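Local structure of purine nucleoside phosphorylase (Thermus thermophilus, 6TK9) at residues Phe191-Leu197 and Pro238-Ala244; Gly181-Met187 and Ala205-Ser211; Ala122-His128 and Leu227-Thr233; Leu31-Glu37 and Phe260-Arg265. The protein catalyses the phosphate-dependent cleavage of purine nucleosides such as inosine and guanosine, giving the free purine base and a pentose 1-phosphate. All coordinates share one frame; numbering follows the deposited sequence.

Contact 1 (Phe191-Leu197 and Pro238-Ala244)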
# COMPACT_ATOMS: atom_id res chain seq x y z
N PHE A 191 22.05 6.76 -8.59
CA PHE A 191 21.30 6.61 -7.32
C PHE A 191 19.80 6.64 -7.66
O PHE A 191 19.43 7.05 -8.76
CB PHE A 191 21.75 7.65 -6.28
CG PHE A 191 23.07 7.38 -5.60
CD1 PHE A 191 23.24 6.27 -4.78
CD2 PHE A 191 24.15 8.26 -5.75
CE1 PHE A 191 24.45 6.04 -4.14
CE2 PHE A 191 25.36 8.02 -5.11
CZ PHE A 191 25.51 6.91 -4.32
N ALA A 192 18.96 6.17 -6.75
CA ALA A 192 17.50 6.10 -6.89
C ALA A 192 16.94 7.53 -7.00
O ALA A 192 17.46 8.41 -6.32
CB ALA A 192 16.93 5.39 -5.70
N SER A 193 15.90 7.72 -7.83
CA SER A 193 15.02 8.92 -7.80
C SER A 193 14.29 8.94 -6.46
O SER A 193 14.24 7.87 -5.78
CB SER A 193 14.03 8.93 -8.93
OG SER A 193 12.93 8.06 -8.64
N ARG A 194 13.71 10.09 -6.11
CA ARG A 194 12.83 10.23 -4.93
C ARG A 194 11.75 9.15 -5.01
O ARG A 194 11.61 8.38 -4.03
CB ARG A 194 12.28 11.65 -4.85
CG ARG A 194 13.32 12.70 -4.49
CD ARG A 194 12.64 14.00 -4.09
NE ARG A 194 13.55 15.13 -3.98
CZ ARG A 194 14.28 15.44 -2.90
NH1 ARG A 194 14.23 14.70 -1.81
NH2 ARG A 194 15.07 16.50 -2.94
N ALA A 195 11.06 9.03 -6.15
CA ALA A 195 9.91 8.13 -6.35
C ALA A 195 10.37 6.67 -6.24
O ALA A 195 9.61 5.86 -5.66
CB ALA A 195 9.27 8.40 -7.67
N GLU A 196 11.57 6.35 -6.75
CA GLU A 196 12.16 5.00 -6.61
C GLU A 196 12.45 4.73 -5.13
O GLU A 196 12.14 3.60 -4.67
CB GLU A 196 13.42 4.85 -7.45
CG GLU A 196 13.14 4.60 -8.92
CD GLU A 196 14.33 4.86 -9.84
OE1 GLU A 196 15.24 5.61 -9.40
OE2 GLU A 196 14.35 4.30 -10.98
N LEU A 197 12.99 5.69 -4.38
CA LEU A 197 13.26 5.45 -2.93
C LEU A 197 11.93 5.17 -2.24
O LEU A 197 11.85 4.18 -1.46
CB LEU A 197 13.96 6.65 -2.28
CG LEU A 197 15.42 6.90 -2.67
CD1 LEU A 197 15.91 8.16 -1.97
CD2 LEU A 197 16.31 5.70 -2.32
N PRO A 238 13.20 10.34 0.64
CA PRO A 238 12.89 11.31 -0.41
C PRO A 238 12.06 12.54 -0.01
O PRO A 238 11.83 13.37 -0.86
CB PRO A 238 12.06 10.47 -1.40
CG PRO A 238 11.40 9.40 -0.54
CD PRO A 238 12.43 9.08 0.52
N GLU A 239 11.64 12.66 1.25
CA GLU A 239 10.92 13.88 1.70
C GLU A 239 11.87 14.69 2.60
O GLU A 239 11.38 15.32 3.54
CB GLU A 239 9.54 13.52 2.25
CG GLU A 239 9.43 12.19 2.96
CD GLU A 239 9.07 10.94 2.17
OE1 GLU A 239 7.88 10.78 1.76
OE2 GLU A 239 9.95 10.10 2.00
N ARG A 240 13.16 14.68 2.24
CA ARG A 240 14.32 15.42 2.82
C ARG A 240 15.19 15.86 1.63
O ARG A 240 15.36 15.02 0.73
CB ARG A 240 15.08 14.50 3.78
CG ARG A 240 14.82 14.76 5.26
CD ARG A 240 14.54 13.55 6.13
NE ARG A 240 15.71 12.89 6.69
CZ ARG A 240 15.71 12.00 7.70
NH1 ARG A 240 14.57 11.62 8.27
NH2 ARG A 240 16.84 11.48 8.13
N GLU A 241 15.71 17.10 1.58
CA GLU A 241 16.56 17.56 0.43
C GLU A 241 17.89 16.78 0.44
O GLU A 241 18.24 16.22 1.49
CB GLU A 241 16.80 19.07 0.42
CG GLU A 241 17.56 19.62 1.63
CD GLU A 241 18.62 20.67 1.31
OE1 GLU A 241 19.41 20.46 0.35
OE2 GLU A 241 18.67 21.69 2.04
N HIS A 242 18.59 16.76 -0.70
CA HIS A 242 19.97 16.21 -0.88
C HIS A 242 20.03 14.72 -0.53
O HIS A 242 19.72 14.33 0.62
CB HIS A 242 21.02 17.05 -0.11
CG HIS A 242 21.94 17.83 -0.99
ND1 HIS A 242 23.27 17.48 -1.20
CD2 HIS A 242 21.74 18.95 -1.73
CE1 HIS A 242 23.84 18.34 -2.02
NE2 HIS A 242 22.92 19.25 -2.36
N HIS A 243 20.37 13.91 -1.55
CA HIS A 243 20.93 12.54 -1.45
C HIS A 243 22.44 12.70 -1.27
O HIS A 243 23.00 13.64 -1.86
CB HIS A 243 20.59 11.72 -2.71
CG HIS A 243 20.85 10.25 -2.61
ND1 HIS A 243 19.86 9.31 -2.86
CD2 HIS A 243 21.95 9.55 -2.28
CE1 HIS A 243 20.35 8.10 -2.69
NE2 HIS A 243 21.63 8.22 -2.32
N ALA A 244 23.08 11.83 -0.48
CA ALA A 244 24.56 11.74 -0.35
C ALA A 244 25.20 11.56 -1.74
O ALA A 244 24.57 10.95 -2.63
CB ALA A 244 24.92 10.60 0.57
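At the capped start of helix 194-202, Arg-194 and Phe-191 meet the loop that follows strand 225-235. Arg-194 NH1 donates to two backbone carbonyls of that loop, Pro-238 O at 2.9 Å and Arg-240 O at 2.8 Å. Arg-240 O lies in the guanidinium plane and takes the straighter bond, whereas Pro-238 O is tilted 28° from it; NH1 stands above both carbonyl planes. The arginine chain, extended from CG to NE, slides along Pro-238 in the opposite direction, with Arg-194 CB 3.7 Å from Pro-238 CB. NH2 forms a salt bridge with Glu-157 of the second subunit. Were Arg-194 an alanine, Pro-238 O and Arg-240 O would lose this donor, the loop would probably be freer to shift, and Glu-157 of the second subunit would be left without its cationic mate. Pro-238 also leans on the helix through CD, 4.0 Å from Leu-197 CB. Further along, His-243 turns its ring to Phe-191 with CG anti to the backbone N (chi1 -168°). Its NE2 sits over one face of the phenyl ring, 3.5 Å from Phe-191 CD1, and the planes are inclined by 31°. In return Phe-191 CB makes a CH-pi contact over the imidazole, 4.1 Å from its centroid. Phe-156 of the second subunit meets the same histidine edge-to-face. The helix begins with a classic capping box: Ser-193 OG accepts from Glu-196 N, and Glu-196 OE1 accepts from Ser-193 N. As in trimeric purine nucleoside phosphorylases, this loop at the subunit interface probably borders the nucleoside pocket.

Contact 2 (Gly181-Met187 and Ala205-Ser211). With PO4 (phosphate ion), chain G.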
# COMPACT_ATOMS: atom_id res chain seq x y z
N GLY A 181 16.93 -4.84 9.36
CA GLY A 181 15.91 -4.72 8.30
C GLY A 181 16.24 -5.45 7.02
O GLY A 181 17.15 -6.33 7.00
N VAL A 182 15.47 -5.08 5.99
CA VAL A 182 15.44 -5.72 4.65
C VAL A 182 16.33 -4.90 3.74
O VAL A 182 16.08 -3.67 3.67
CB VAL A 182 14.00 -5.75 4.10
CG1 VAL A 182 13.93 -6.39 2.72
CG2 VAL A 182 13.07 -6.45 5.08
N TYR A 183 17.26 -5.58 3.06
CA TYR A 183 18.20 -4.97 2.08
C TYR A 183 17.63 -5.10 0.66
O TYR A 183 17.41 -6.24 0.25
CB TYR A 183 19.59 -5.62 2.15
CG TYR A 183 20.63 -5.03 1.23
CD1 TYR A 183 20.78 -5.50 -0.06
CD2 TYR A 183 21.50 -4.04 1.65
CE1 TYR A 183 21.76 -5.01 -0.90
CE2 TYR A 183 22.48 -3.53 0.81
CZ TYR A 183 22.61 -4.01 -0.48
OH TYR A 183 23.56 -3.51 -1.34
N ALA A 184 17.44 -3.98 -0.04
CA ALA A 184 17.02 -3.93 -1.47
C ALA A 184 18.24 -3.70 -2.38
O ALA A 184 18.92 -2.62 -2.27
CB ALA A 184 15.99 -2.85 -1.67
N TRP A 185 18.48 -4.65 -3.27
CA TRP A 185 19.44 -4.58 -4.40
C TRP A 185 18.86 -3.71 -5.52
O TRP A 185 18.01 -4.19 -6.25
CB TRP A 185 19.76 -6.00 -4.91
CG TRP A 185 20.73 -6.07 -6.05
CD1 TRP A 185 21.62 -5.12 -6.44
CD2 TRP A 185 20.96 -7.20 -6.90
NE1 TRP A 185 22.36 -5.56 -7.50
CE2 TRP A 185 21.98 -6.83 -7.81
CE3 TRP A 185 20.39 -8.47 -7.01
CZ2 TRP A 185 22.43 -7.68 -8.81
CZ3 TRP A 185 20.82 -9.31 -8.00
CH2 TRP A 185 21.83 -8.92 -8.88
N PHE A 186 19.31 -2.46 -5.61
CA PHE A 186 19.01 -1.50 -6.70
C PHE A 186 20.17 -1.58 -7.68
O PHE A 186 21.31 -1.55 -7.21
CB PHE A 186 18.85 -0.09 -6.14
CG PHE A 186 18.46 0.96 -7.15
CD1 PHE A 186 17.16 1.03 -7.63
CD2 PHE A 186 19.38 1.88 -7.61
CE1 PHE A 186 16.79 2.01 -8.54
CE2 PHE A 186 19.01 2.85 -8.53
CZ PHE A 186 17.71 2.92 -8.99
N MET A 187 19.91 -1.70 -8.98
CA MET A 187 20.96 -2.11 -9.95
C MET A 187 22.02 -1.00 -10.06
O MET A 187 23.20 -1.34 -10.21
CB MET A 187 20.39 -2.41 -11.34
CG MET A 187 19.83 -1.21 -12.05
SD MET A 187 19.09 -1.75 -13.58
CE MET A 187 20.55 -2.35 -14.45
N ALA A 205 11.45 -2.37 2.05
CA ALA A 205 12.92 -2.21 2.15
C ALA A 205 13.23 -1.22 3.26
O ALA A 205 12.49 -0.21 3.39
CB ALA A 205 13.51 -1.77 0.83
N ASP A 206 14.29 -1.50 4.03
CA ASP A 206 14.82 -0.63 5.11
C ASP A 206 16.16 -0.01 4.68
O ASP A 206 16.47 1.12 5.15
CB ASP A 206 14.92 -1.44 6.41
CG ASP A 206 13.58 -1.95 6.90
OD1 ASP A 206 12.72 -1.09 7.23
OD2 ASP A 206 13.40 -3.20 6.95
N ALA A 207 16.92 -0.68 3.81
CA ALA A 207 18.19 -0.17 3.23
C ALA A 207 18.24 -0.43 1.73
O ALA A 207 17.64 -1.42 1.26
CB ALA A 207 19.36 -0.81 3.92
N ILE A 208 18.95 0.43 1.01
CA ILE A 208 19.13 0.37 -0.46
C ILE A 208 20.63 0.37 -0.74
O ILE A 208 21.32 1.23 -0.17
CB ILE A 208 18.44 1.55 -1.17
CG1 ILE A 208 18.53 1.39 -2.69
CG2 ILE A 208 19.03 2.89 -0.73
CD1 ILE A 208 18.14 2.63 -3.47
N GLY A 209 21.10 -0.56 -1.57
CA GLY A 209 22.46 -0.55 -2.12
C GLY A 209 22.55 -1.38 -3.38
O GLY A 209 21.52 -1.92 -3.82
N MET A 210 23.75 -1.53 -3.92
CA MET A 210 23.95 -2.05 -5.28
C MET A 210 24.77 -3.35 -5.28
O MET A 210 25.35 -3.64 -6.31
CB MET A 210 24.67 -0.97 -6.09
CG MET A 210 23.95 0.35 -6.07
SD MET A 210 24.81 1.57 -7.06
CE MET A 210 23.71 2.97 -6.92
N SER A 211 24.75 -4.13 -4.19
CA SER A 211 25.59 -5.36 -4.03
C SER A 211 24.87 -6.43 -3.21
O SER A 211 23.72 -6.21 -2.86
CB SER A 211 26.85 -4.97 -3.34
OG SER A 211 26.60 -4.74 -1.96
P PO4 G . 29.13 -1.86 -1.64
O1 PO4 G . 30.01 -2.74 -2.54
O2 PO4 G . 28.99 -0.47 -2.26
O3 PO4 G . 29.74 -1.72 -0.26
O4 PO4 G . 27.77 -2.53 -1.49
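Gly-209 O lies at the edge of the Trp-185 indole, near its plane, while the indole also touches Val-213 and Pro-214 of helix 213-222. The Tyr-183 ring has Ala-207 CB and Gly-209 CA obliquely to it, and meets the His-128 ring of the neighbouring strand with planes about 25° apart. With CG anti to the backbone N (chi1 -178°), the phenol runs past Gly-209, whose lack of a side chain makes room for the hydroxyl. Tyr-183 OH donates to Ser-211 O at 3.1 Å, coming from well above the carbonyl plane. On the other side of the sheet Phe-186 and Ile-208 lie side by side and point the same way, Phe-186 CB 3.8 Å from Ile-208 CG1; there too Ala-184 CB meets Ala-205 CB at 3.7 Å. Strands 179-185 and 207-209 are parallel, pairing Tyr-183 with Ala-207 and Ala-184 with Ile-208. Where strand 207-209 begins, Val-182 O accepts two N-H groups, Asp-206 N at 2.8 Å and Ala-207 N at 3.1 Å. Asp-206 answers through its carboxylate: OD2 takes Val-182 N on its anti lone pair at 3.0 Å, and OD1 is bonded to Asn-117, which probably holds the carboxylate in this rotation. At the far end Ser-211 OG donates to phosphate O4, a bond modelled so short that its length is doubtful. Ser-29, Arg-80, His-82 and Ala-112 N also bond the ion. The arrangement is a beta-alpha-beta crossover through helix 194-202, leading into what is probably the phosphate site of this phosphorylase family.

Contact 3 (Ala122-His128 and Leu227-Thr233)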
# COMPACT_ATOMS: atom_id res chain seq x y z
N ALA A 122 22.48 7.98 9.75
CA ALA A 122 23.83 8.02 9.15
C ALA A 122 24.86 7.65 10.23
O ALA A 122 24.73 8.16 11.39
CB ALA A 122 24.12 9.39 8.58
N GLY A 123 25.83 6.80 9.88
CA GLY A 123 26.85 6.27 10.81
C GLY A 123 26.44 4.95 11.47
O GLY A 123 27.34 4.27 12.02
N GLY A 124 25.15 4.58 11.45
CA GLY A 124 24.65 3.38 12.14
C GLY A 124 24.96 2.11 11.38
O GLY A 124 25.43 2.19 10.25
N ILE A 125 24.68 0.97 11.98
CA ILE A 125 24.95 -0.38 11.39
C ILE A 125 23.63 -1.17 11.37
O ILE A 125 22.90 -1.17 12.40
CB ILE A 125 26.05 -1.07 12.21
CG1 ILE A 125 27.36 -0.28 12.21
CG2 ILE A 125 26.25 -2.50 11.74
CD1 ILE A 125 28.44 -0.89 13.07
N MET A 126 23.33 -1.79 10.23
CA MET A 126 22.07 -2.55 10.01
C MET A 126 22.46 -4.00 9.77
O MET A 126 23.17 -4.25 8.79
CB MET A 126 21.25 -2.03 8.82
CG MET A 126 19.89 -2.72 8.68
SD MET A 126 19.05 -2.42 7.09
CE MET A 126 19.62 -3.81 6.12
N LEU A 127 22.04 -4.87 10.67
CA LEU A 127 22.01 -6.33 10.46
C LEU A 127 20.95 -6.63 9.39
O LEU A 127 19.85 -6.09 9.48
CB LEU A 127 21.65 -6.98 11.79
CG LEU A 127 21.46 -8.49 11.78
CD1 LEU A 127 22.75 -9.18 11.41
CD2 LEU A 127 20.96 -8.97 13.14
N HIS A 128 21.29 -7.45 8.40
CA HIS A 128 20.35 -7.89 7.34
C HIS A 128 19.46 -8.99 7.93
O HIS A 128 20.03 -9.99 8.43
CB HIS A 128 21.11 -8.40 6.12
CG HIS A 128 21.83 -7.35 5.34
ND1 HIS A 128 22.21 -7.54 4.04
CD2 HIS A 128 22.23 -6.10 5.69
CE1 HIS A 128 22.82 -6.46 3.60
NE2 HIS A 128 22.85 -5.55 4.60
N LEU A 227 25.84 -13.91 6.95
CA LEU A 227 25.48 -12.76 7.81
C LEU A 227 25.76 -11.50 6.99
O LEU A 227 26.86 -11.42 6.40
CB LEU A 227 26.33 -12.82 9.09
CG LEU A 227 25.94 -11.83 10.19
CD1 LEU A 227 26.68 -12.16 11.48
CD2 LEU A 227 26.25 -10.41 9.79
N GLY A 228 24.79 -10.59 6.94
CA GLY A 228 24.85 -9.36 6.14
C GLY A 228 24.88 -8.14 7.03
O GLY A 228 24.03 -8.04 7.92
N LEU A 229 25.84 -7.24 6.83
CA LEU A 229 25.93 -5.99 7.59
C LEU A 229 26.18 -4.87 6.59
O LEU A 229 27.01 -5.04 5.68
CB LEU A 229 27.05 -6.02 8.63
CG LEU A 229 27.04 -7.18 9.62
CD1 LEU A 229 28.30 -7.13 10.48
CD2 LEU A 229 25.80 -7.18 10.50
N SER A 230 25.44 -3.78 6.76
CA SER A 230 25.64 -2.53 6.03
C SER A 230 25.94 -1.45 7.06
O SER A 230 25.41 -1.52 8.20
CB SER A 230 24.46 -2.23 5.18
OG SER A 230 24.30 -3.27 4.23
N THR A 231 26.89 -0.59 6.71
CA THR A 231 27.09 0.75 7.28
C THR A 231 26.04 1.63 6.60
O THR A 231 26.06 1.73 5.37
CB THR A 231 28.52 1.23 7.04
OG1 THR A 231 29.42 0.40 7.79
CG2 THR A 231 28.67 2.69 7.42
N ILE A 232 25.11 2.17 7.37
CA ILE A 232 24.13 3.15 6.85
C ILE A 232 24.88 4.48 6.69
O ILE A 232 24.85 5.29 7.61
CB ILE A 232 22.90 3.22 7.76
CG1 ILE A 232 22.25 1.84 7.93
CG2 ILE A 232 21.90 4.25 7.24
CD1 ILE A 232 21.74 1.25 6.65
N THR A 233 25.56 4.64 5.56
CA THR A 233 26.48 5.77 5.25
C THR A 233 25.70 7.07 5.08
O THR A 233 26.26 8.15 5.37
CB THR A 233 27.30 5.44 4.00
OG1 THR A 233 26.36 5.09 2.98
CG2 THR A 233 28.29 4.32 4.23
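His-128 NE2 and Ser-230 OG share a hydrogen bond of 2.7 Å, the hydroxyl lying at the edge of the imidazole, near its plane. Either atom could be the donor. Over one face of the ring passes the backbone of Gly-228, whose CA makes a CH-pi contact 4.0 Å from the ring centroid; a glycine there lets the imidazole lie close against the chain. His-128 CG stands beside its own backbone N (chi1 -69°), which folds the ring across the partner strand toward Ser-230. The next shell is the antiparallel pairing itself. Met-126 N to Ser-230 O (2.9 Å) and Ser-230 N to Met-126 O (3.1 Å) form a hydrogen-bonded pair, and His-128 N reaches Gly-228 O at 2.8 Å. Leu-127 and Leu-229 form a non-hydrogen-bonded pair on the opposite face, where Leu-127 CD1 is 3.8 Å from Leu-229 CD2 and helices 161-173 and 257-270 cover them. Farther out, Ser-111 OG bonds Ser-230 OG, and Tyr-159 OH bonds His-128 ND1. With a partner at each ring nitrogen, the buried imidazole is probably held from turning, in a chain of hydroxyl groups whose proton order probably depends on its tautomer.

Contact 4 (Leu31-Glu37 and Phe260-Arg265)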
# COMPACT_ATOMS: atom_id res chain seq x y z
N LEU A 31 35.19 -0.01 3.39
CA LEU A 31 35.31 -1.01 4.49
C LEU A 31 36.56 -1.87 4.33
O LEU A 31 36.81 -2.70 5.23
CB LEU A 31 34.06 -1.88 4.51
CG LEU A 31 32.74 -1.11 4.60
CD1 LEU A 31 31.57 -2.06 4.83
CD2 LEU A 31 32.81 -0.04 5.68
N GLY A 32 37.33 -1.67 3.25
CA GLY A 32 38.60 -2.37 2.97
C GLY A 32 39.59 -2.41 4.14
O GLY A 32 40.12 -3.48 4.44
N PRO A 33 39.89 -1.27 4.82
CA PRO A 33 40.89 -1.23 5.90
C PRO A 33 40.94 -2.37 6.93
O PRO A 33 42.01 -2.82 7.27
CB PRO A 33 40.56 0.09 6.58
CG PRO A 33 40.17 0.98 5.42
CD PRO A 33 39.35 0.07 4.52
N LEU A 34 39.82 -2.89 7.39
CA LEU A 34 39.87 -4.10 8.25
C LEU A 34 40.85 -5.14 7.64
O LEU A 34 41.47 -5.89 8.40
CB LEU A 34 38.45 -4.66 8.43
CG LEU A 34 38.28 -5.91 9.30
CD1 LEU A 34 38.97 -5.78 10.65
CD2 LEU A 34 36.81 -6.22 9.50
N ALA A 35 41.05 -5.19 6.32
CA ALA A 35 41.90 -6.22 5.68
C ALA A 35 43.37 -6.01 6.07
O ALA A 35 44.13 -6.99 6.08
CB ALA A 35 41.73 -6.17 4.19
N ASP A 36 43.76 -4.78 6.35
CA ASP A 36 45.14 -4.43 6.76
C ASP A 36 45.43 -4.99 8.16
O ASP A 36 46.60 -5.18 8.50
CB ASP A 36 45.34 -2.91 6.68
CG ASP A 36 45.40 -2.40 5.25
OD1 ASP A 36 45.46 -3.23 4.31
OD2 ASP A 36 45.42 -1.18 5.08
N GLU A 37 44.41 -5.26 8.97
CA GLU A 37 44.62 -5.74 10.35
C GLU A 37 44.82 -7.27 10.32
O GLU A 37 45.13 -7.85 11.37
CB GLU A 37 43.48 -5.25 11.24
CG GLU A 37 43.24 -3.75 11.11
CD GLU A 37 42.25 -3.12 12.08
OE1 GLU A 37 41.73 -3.86 12.94
OE2 GLU A 37 42.00 -1.88 11.96
N PHE A 260 32.77 -0.19 13.59
CA PHE A 260 32.39 -1.31 12.68
C PHE A 260 33.41 -2.47 12.74
O PHE A 260 33.01 -3.66 12.71
CB PHE A 260 32.24 -0.77 11.25
CG PHE A 260 32.02 -1.83 10.21
CD1 PHE A 260 30.78 -2.43 10.05
CD2 PHE A 260 33.06 -2.26 9.40
CE1 PHE A 260 30.57 -3.41 9.10
CE2 PHE A 260 32.86 -3.26 8.47
CZ PHE A 260 31.62 -3.84 8.32
N ARG A 261 34.70 -2.17 12.78
CA ARG A 261 35.76 -3.21 12.91
C ARG A 261 35.65 -3.87 14.28
O ARG A 261 35.80 -5.12 14.36
CB ARG A 261 37.16 -2.61 12.75
CG ARG A 261 37.46 -2.19 11.32
CD ARG A 261 38.71 -1.34 11.26
NE ARG A 261 38.47 -0.36 10.24
CZ ARG A 261 38.73 0.92 10.34
NH1 ARG A 261 39.33 1.40 11.42
NH2 ARG A 261 38.44 1.72 9.33
N ARG A 262 35.38 -3.06 15.32
CA ARG A 262 35.18 -3.57 16.70
C ARG A 262 34.00 -4.54 16.72
O ARG A 262 34.05 -5.52 17.50
CB ARG A 262 34.97 -2.43 17.70
CG ARG A 262 35.09 -2.87 19.15
CD ARG A 262 34.61 -1.81 20.13
NE ARG A 262 34.30 -2.46 21.39
CZ ARG A 262 33.40 -2.03 22.28
NH1 ARG A 262 32.70 -0.93 22.06
NH2 ARG A 262 33.21 -2.72 23.39
N TYR A 263 32.98 -4.29 15.88
CA TYR A 263 31.74 -5.11 15.84
C TYR A 263 32.06 -6.40 15.08
O TYR A 263 31.78 -7.50 15.61
CB TYR A 263 30.55 -4.29 15.31
CG TYR A 263 29.25 -5.06 15.26
CD1 TYR A 263 28.64 -5.53 16.42
CD2 TYR A 263 28.65 -5.36 14.06
CE1 TYR A 263 27.48 -6.28 16.38
CE2 TYR A 263 27.46 -6.08 14.00
CZ TYR A 263 26.87 -6.54 15.16
OH TYR A 263 25.72 -7.28 15.08
N VAL A 264 32.69 -6.29 13.91
CA VAL A 264 32.98 -7.48 13.05
C VAL A 264 33.84 -8.44 13.86
O VAL A 264 33.53 -9.66 13.90
CB VAL A 264 33.65 -7.10 11.72
CG1 VAL A 264 34.10 -8.34 10.96
CG2 VAL A 264 32.74 -6.24 10.85
N ARG A 265 34.87 -7.89 14.52
CA ARG A 265 35.81 -8.64 15.40
C ARG A 265 35.01 -9.34 16.50
O ARG A 265 35.22 -10.55 16.70
CB ARG A 265 36.87 -7.71 16.01
CG ARG A 265 37.99 -7.30 15.06
CD ARG A 265 38.81 -6.19 15.70
NE ARG A 265 39.94 -5.81 14.87
CZ ARG A 265 41.05 -6.52 14.73
NH1 ARG A 265 41.19 -7.69 15.35
NH2 ARG A 265 42.03 -6.08 13.96
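Glu-37 OE1 is gripped by two nitrogens of one guanidinium group, that of Arg-265. NH2 comes nearly straight to Glu-37 OE1 in a salt bridge modelled at 2.5 Å, a length too short to be trusted, while Arg-265 NE adds a weak, bent bond to the same oxygen at 3.3 Å. The two flat groups are close to coplanar, their planes 27° apart, and Glu-37 OE1 meets the guanidinium at its edge. The pair joins C-terminal helix 257-270 of the phosphorylase fold to the helically turned loop between strands 23-27 and 39-45. One turn earlier on the helix, Arg-261 crosses the glutamate at about a right angle. Glu-37 OE2 lies 4.2 Å from Arg-261 NE and well out of the guanidinium plane, so the attraction is one of charge alone. The aliphatic chain of Arg-261 packs through CG, 3.9 Å from Leu-34 CB, while NH2 at the guanidinium end lies 3.8 Å from Pro-33 CB. With alanine at Arg-261 the chain beyond CB is gone, which is likely to bare one side of Leu-34, open a gap beside Pro-33 and leave Glu-37 OE2 without this nearby positive charge. Leu-34 has CG anti to the backbone N (chi1 -180°), which sends CD2 to Val-264 CG1, 3.7 Å away; Leu-25 and Leu-27 of strand 23-27 also pack on this leucine. Leu-31 closes the contact at the other end, its side chain about 5 Å from a bound phosphate ion. It crosses Phe-260 at about a right angle, and its CD1 stops 3.9 Å from Phe-260 CZ.

How the contacts relate
From the N terminus, 31-37 opens the widest loop, which contact 4 closes at 260-265 near the chain's end; the other three contacts nest inside it. Contact 3 begins at 122-128 and closes at 227-233, enclosing contact 2, which runs from 181-187 to 205-211. Contact 1 starts at 191-197, within the loop of contact 2, but ends at 238-244, beyond contact 3, and so crosses both. Contacts 2 and 3 join neighbouring strands of the central sheet. Contact 1 ties the crossover helix to the interface loop and touches contact 2 through Ile-208 and Phe-186. Contact 4 packs the C-terminal helix against contact 3, through Phe-260 and Tyr-263.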